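Local coordinates for protein CELL division inhibitor (Pyrococcus furiosus, PDB 1G3Q) that binds ADP and magnesium in this structure and probably acts as a MinD-type ATPase of the P-loop family involved in cell division, at residues A67-A72 / Y82-A87; V57-V62 / R99-V104. All coordinates share one frame; numbering follows the deposited sequence.

Contact 1 of 2, residues A67-A72 / Y82-A87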
loop_
_atom_site.group_PDB
_atom_site.type_symbol
_atom_site.label_atom_id
_atom_site.label_comp_id
_atom_site.label_asym_id
_atom_site.label_seq_id
_atom_site.Cartn_x
_atom_site.Cartn_y
_atom_site.Cartn_z
ATOM N N ALA A 67 -15.957 13.615 11.054
ATOM C CA ALA A 67 -16.507 12.271 11.184
ATOM C C ALA A 67 -15.620 11.356 12.015
ATOM O O ALA A 67 -14.407 11.538 12.067
ATOM C CB ALA A 67 -16.716 11.660 9.795
ATOM N N ASN A 68 -16.237 10.373 12.663
ATOM C CA ASN A 68 -15.500 9.402 13.459
ATOM C C ASN A 68 -14.950 8.374 12.476
ATOM O O ASN A 68 -15.643 7.976 11.540
ATOM C CB ASN A 68 -16.429 8.730 14.474
ATOM C CG ASN A 68 -16.958 9.706 15.505
ATOM O OD1 ASN A 68 -16.193 10.463 16.095
ATOM N ND2 ASN A 68 -18.270 9.692 15.729
ATOM N N VAL A 69 -13.709 7.944 12.680
ATOM C CA VAL A 69 -13.096 6.990 11.765
ATOM C C VAL A 69 -13.935 5.721 11.583
ATOM O O VAL A 69 -13.883 5.086 10.529
ATOM C CB VAL A 69 -11.666 6.615 12.222
ATOM C CG1 VAL A 69 -11.719 5.761 13.481
ATOM C CG2 VAL A 69 -10.931 5.906 11.091
ATOM N N GLU A 70 -14.717 5.363 12.600
ATOM C CA GLU A 70 -15.571 4.178 12.525
ATOM C C GLU A 70 -16.544 4.290 11.354
ATOM O O GLU A 70 -16.890 3.287 10.724
ATOM C CB GLU A 70 -16.394 4.010 13.810
ATOM C CG GLU A 70 -15.646 3.511 15.036
ATOM C CD GLU A 70 -14.595 4.478 15.539
ATOM O OE1 GLU A 70 -14.774 5.708 15.381
ATOM O OE2 GLU A 70 -13.590 4.001 16.112
ATOM N N ASP A 71 -16.996 5.508 11.071
ATOM C CA ASP A 71 -17.950 5.727 9.992
ATOM C C ASP A 71 -17.339 5.826 8.601
ATOM O O ASP A 71 -18.050 6.074 7.626
ATOM C CB ASP A 71 -18.794 6.973 10.275
ATOM C CG ASP A 71 -19.751 6.765 11.430
ATOM O OD1 ASP A 71 -20.273 5.641 11.551
ATOM O OD2 ASP A 71 -19.994 7.714 12.204
ATOM N N ALA A 72 -16.028 5.632 8.509
ATOM C CA ALA A 72 -15.345 5.686 7.223
ATOM C C ALA A 72 -14.795 4.307 6.877
ATOM O O ALA A 72 -13.987 4.158 5.964
ATOM C CB ALA A 72 -14.222 6.718 7.264
ATOM N N TYR A 82 -11.469 -4.852 4.386
ATOM C CA TYR A 82 -12.242 -3.639 4.571
ATOM C C TYR A 82 -11.413 -2.475 4.053
ATOM O O TYR A 82 -10.198 -2.598 3.885
ATOM C CB TYR A 82 -12.582 -3.456 6.049
ATOM C CG TYR A 82 -13.329 -4.646 6.604
ATOM C CD1 TYR A 82 -12.654 -5.813 6.954
ATOM C CD2 TYR A 82 -14.720 -4.627 6.716
ATOM C CE1 TYR A 82 -13.343 -6.939 7.401
ATOM C CE2 TYR A 82 -15.421 -5.747 7.157
ATOM C CZ TYR A 82 -14.724 -6.898 7.496
ATOM O OH TYR A 82 -15.413 -8.009 7.915
ATOM N N VAL A 83 -12.064 -1.353 3.784
ATOM C CA VAL A 83 -11.340 -0.203 3.272
ATOM C C VAL A 83 -11.722 1.099 3.966
ATOM O O VAL A 83 -12.868 1.291 4.389
ATOM C CB VAL A 83 -11.551 -0.067 1.734
ATOM C CG1 VAL A 83 -13.027 0.125 1.425
ATOM C CG2 VAL A 83 -10.722 1.100 1.171
ATOM N N LEU A 84 -10.719 1.958 4.123
ATOM C CA LEU A 84 -10.863 3.292 4.706
ATOM C C LEU A 84 -10.503 4.122 3.477
ATOM O O LEU A 84 -9.337 4.420 3.233
ATOM C CB LEU A 84 -9.837 3.500 5.831
ATOM C CG LEU A 84 -9.729 4.893 6.467
ATOM C CD1 LEU A 84 -11.105 5.434 6.757
ATOM C CD2 LEU A 84 -8.900 4.818 7.750
ATOM N N PRO A 85 -11.514 4.478 2.671
ATOM C CA PRO A 85 -11.369 5.251 1.435
ATOM C C PRO A 85 -11.035 6.727 1.554
ATOM O O PRO A 85 -11.270 7.351 2.576
ATOM C CB PRO A 85 -12.712 5.034 0.753
ATOM C CG PRO A 85 -13.656 5.112 1.931
ATOM C CD PRO A 85 -12.942 4.275 2.993
ATOM N N GLY A 86 -10.481 7.271 0.477
ATOM C CA GLY A 86 -10.149 8.680 0.443
ATOM C C GLY A 86 -11.091 9.371 -0.528
ATOM O O GLY A 86 -11.591 8.741 -1.461
ATOM N N ALA A 87 -11.357 10.653 -0.304
ATOM C CA ALA A 87 -12.233 11.406 -1.192
ATOM C C ALA A 87 -11.385 11.861 -2.373
ATOM O O ALA A 87 -10.162 11.952 -2.259
ATOM C CB ALA A 87 -12.817 12.621 -0.461
#
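The carbonyl of A72 meets L84 and P85, and its methyl meets L84. The methyl CD1 of L84 reaches to 3.3 Å from A72 O and also presses on the A72 methyl, with CD1 and CB 3.4 Å apart, closer than usual for two carbons. The other branch, L84 CD2, meets V69 CG2 at 4.1 Å, and these two side chains cross at about a right angle. L84 can reach both residues because its CG stands anti to the backbone N (chi1 174°), a torsion that splits the fork between A72 and V69. The ring of P85 touches with its CD, 3.2 Å from A72 O. The CA-H of L84 points at the same oxygen in a nearly straight line, CA 3.5 Å from A72 O (174° at the hydrogen).

A72 is held by the 3-10 turn 69-71, where its N donates to V69 O at 3.0 Å. This turn leads into edge strand 74-75 and packs on the C-terminal end of strand 81-84, near the border of the mixed sheet of the P-loop NTPase-type fold. V83 bonds through its backbone to Y74, and L84 to A36 and D38. From helix 59-63, V62 packs on both V69 and A72.

No conventional hydrogen bond spans the two segments. A72 O is met by C-H groups instead, which implies that the turn is seated mainly by apolar contact.

Contact 2 of 2, residues V57-V62 / R99-V104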
loop_
_atom_site.group_PDB
_atom_site.type_symbol
_atom_site.label_atom_id
_atom_site.label_comp_id
_atom_site.label_asym_id
_atom_site.label_seq_id
_atom_site.Cartn_x
_atom_site.Cartn_y
_atom_site.Cartn_z
ATOM N N VAL A 57 -18.595 8.747 3.191
ATOM C CA VAL A 57 -17.708 9.189 4.261
ATOM C C VAL A 57 -16.314 8.632 4.009
ATOM O O VAL A 57 -16.153 7.437 3.772
ATOM C CB VAL A 57 -18.205 8.698 5.637
ATOM C CG1 VAL A 57 -17.357 9.309 6.740
ATOM C CG2 VAL A 57 -19.673 9.066 5.821
ATOM N N THR A 58 -15.311 9.503 4.070
ATOM C CA THR A 58 -13.940 9.091 3.803
ATOM C C THR A 58 -12.959 9.510 4.886
ATOM O O THR A 58 -13.306 10.214 5.833
ATOM C CB THR A 58 -13.435 9.707 2.485
ATOM O OG1 THR A 58 -13.480 11.135 2.593
ATOM C CG2 THR A 58 -14.303 9.270 1.305
ATOM N N LEU A 59 -11.718 9.074 4.720
ATOM C CA LEU A 59 -10.654 9.419 5.649
ATOM C C LEU A 59 -10.520 10.944 5.678
ATOM O O LEU A 59 -10.202 11.532 6.711
ATOM C CB LEU A 59 -9.340 8.777 5.190
ATOM C CG LEU A 59 -8.049 9.119 5.944
ATOM C CD1 LEU A 59 -8.216 8.834 7.427
ATOM C CD2 LEU A 59 -6.901 8.308 5.364
ATOM N N HIS A 60 -10.780 11.585 4.540
ATOM C CA HIS A 60 -10.679 13.040 4.456
ATOM C C HIS A 60 -11.661 13.719 5.408
ATOM O O HIS A 60 -11.341 14.746 6.015
ATOM C CB HIS A 60 -10.922 13.513 3.017
ATOM C CG HIS A 60 -9.842 13.104 2.062
ATOM N ND1 HIS A 60 -9.639 11.795 1.682
ATOM C CD2 HIS A 60 -8.900 13.833 1.420
ATOM C CE1 HIS A 60 -8.619 11.736 0.845
ATOM N NE2 HIS A 60 -8.153 12.959 0.669
ATOM N N ASP A 61 -12.853 13.143 5.535
ATOM C CA ASP A 61 -13.868 13.678 6.436
ATOM C C ASP A 61 -13.365 13.551 7.868
ATOM O O ASP A 61 -13.520 14.463 8.683
ATOM C CB ASP A 61 -15.181 12.904 6.286
ATOM C CG ASP A 61 -15.875 13.185 4.972
ATOM O OD1 ASP A 61 -16.257 14.350 4.744
ATOM O OD2 ASP A 61 -16.042 12.243 4.169
ATOM N N VAL A 62 -12.758 12.407 8.163
ATOM C CA VAL A 62 -12.219 12.136 9.489
ATOM C C VAL A 62 -11.097 13.121 9.814
ATOM O O VAL A 62 -11.077 13.722 10.895
ATOM C CB VAL A 62 -11.661 10.690 9.571
ATOM C CG1 VAL A 62 -11.130 10.408 10.968
ATOM C CG2 VAL A 62 -12.755 9.684 9.201
ATOM N N ARG A 99 -1.635 15.757 9.370
ATOM C CA ARG A 99 -0.937 15.564 10.634
ATOM C C ARG A 99 -1.702 14.660 11.600
ATOM O O ARG A 99 -1.131 14.145 12.561
ATOM C CB ARG A 99 -0.663 16.923 11.285
ATOM C CG ARG A 99 0.200 17.837 10.420
ATOM C CD ARG A 99 0.170 19.270 10.928
ATOM N NE ARG A 99 -1.197 19.762 11.068
ATOM C CZ ARG A 99 -1.517 20.919 11.636
ATOM N NH1 ARG A 99 -0.561 21.710 12.107
ATOM N NH2 ARG A 99 -2.791 21.268 11.769
ATOM N N LYS A 100 -2.990 14.456 11.342
ATOM C CA LYS A 100 -3.804 13.607 12.209
ATOM C C LYS A 100 -3.880 12.156 11.741
ATOM O O LYS A 100 -4.548 11.332 12.366
ATOM C CB LYS A 100 -5.216 14.182 12.336
ATOM C CG LYS A 100 -5.270 15.446 13.180
ATOM C CD LYS A 100 -6.653 16.061 13.200
ATOM C CE LYS A 100 -6.685 17.258 14.145
ATOM N NZ LYS A 100 -8.002 17.950 14.101
ATOM N N LEU A 101 -3.191 11.844 10.648
ATOM C CA LEU A 101 -3.193 10.485 10.117
ATOM C C LEU A 101 -2.680 9.454 11.128
ATOM O O LEU A 101 -3.343 8.450 11.383
ATOM C CB LEU A 101 -2.367 10.417 8.827
ATOM C CG LEU A 101 -3.092 10.891 7.563
ATOM C CD1 LEU A 101 -2.114 11.014 6.400
ATOM C CD2 LEU A 101 -4.203 9.896 7.229
ATOM N N PRO A 102 -1.496 9.692 11.723
ATOM C CA PRO A 102 -0.965 8.732 12.697
ATOM C C PRO A 102 -1.921 8.378 13.836
ATOM O O PRO A 102 -2.111 7.203 14.137
ATOM C CB PRO A 102 0.306 9.415 13.186
ATOM C CG PRO A 102 0.783 10.113 11.944
ATOM C CD PRO A 102 -0.496 10.733 11.421
ATOM N N GLU A 103 -2.526 9.381 14.465
ATOM C CA GLU A 103 -3.444 9.113 15.567
ATOM C C GLU A 103 -4.709 8.400 15.092
ATOM O O GLU A 103 -5.208 7.496 15.764
ATOM C CB GLU A 103 -3.811 10.412 16.299
ATOM C CG GLU A 103 -4.551 11.451 15.467
ATOM C CD GLU A 103 -4.651 12.801 16.171
ATOM O OE1 GLU A 103 -3.596 13.380 16.514
ATOM O OE2 GLU A 103 -5.783 13.283 16.382
ATOM N N VAL A 104 -5.218 8.792 13.929
ATOM C CA VAL A 104 -6.425 8.168 13.395
ATOM C C VAL A 104 -6.209 6.697 13.055
ATOM O O VAL A 104 -6.972 5.834 13.479
ATOM C CB VAL A 104 -6.919 8.888 12.125
ATOM C CG1 VAL A 104 -8.086 8.118 11.516
ATOM C CG2 VAL A 104 -7.353 10.303 12.469
#
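L59 and V62 meet L101 and V104 through aliphatic branches alone, so no flat group has a face or an edge at this interface, where helices 59-63 and 101-106 of the P-loop NTPase-type alpha/beta fold pack together. The flat groups of segment 57-62 lie away from it: the D61 carboxylate belongs to a capping box with T58 at the start of helix 59-63, and the H60 imidazole packs beside H92 and A87, its NE2 hydrogen-bonded to L41 O. In the box, T58 N donates to the anti lone pair of D61 OD2 at 2.8 Å (161° at the hydrogen), while H60 N gives T58 OG1 a weak bond.

At the interface itself, L59 and L101 cross at about a right angle, their CD2 methyls 3.6 Å apart. With chi1 at 174°, the L59 fork swings opposite its own amide nitrogen, bringing its methyls against L101 and V104. CD1 of L59 comes within 4.2 Å of V104 CG1. L63, the residue after V62, also packs on L101 and V104, so the two short helices are joined by a purely apolar seam. One turn along from L59, V62 CG1 lies 3.8 Å from V104 CG1, with V104 CG2 slightly farther off.

Overall arrangement
Both contacts are buried yet peripheral, each centred about 16 Å from the centre of the chain and on the same side of it, with about 8 Å between their own centres. Along the chain, contact 1 is nested inside the loop closed by contact 2. Contact 1 fits a 3-10 turn against a sheet strand and brings a backbone carbonyl into the interface, whereas contact 2 joins two helices by side-chain carbons alone. Helix 59-63, half of contact 2, also backs the turn of contact 1, and V69 of contact 1 touches V104 of contact 2. A more polar join links them, a probable hydrogen bond from L59 N to P85 O that ties the helix start to the chain leaving strand 81-84.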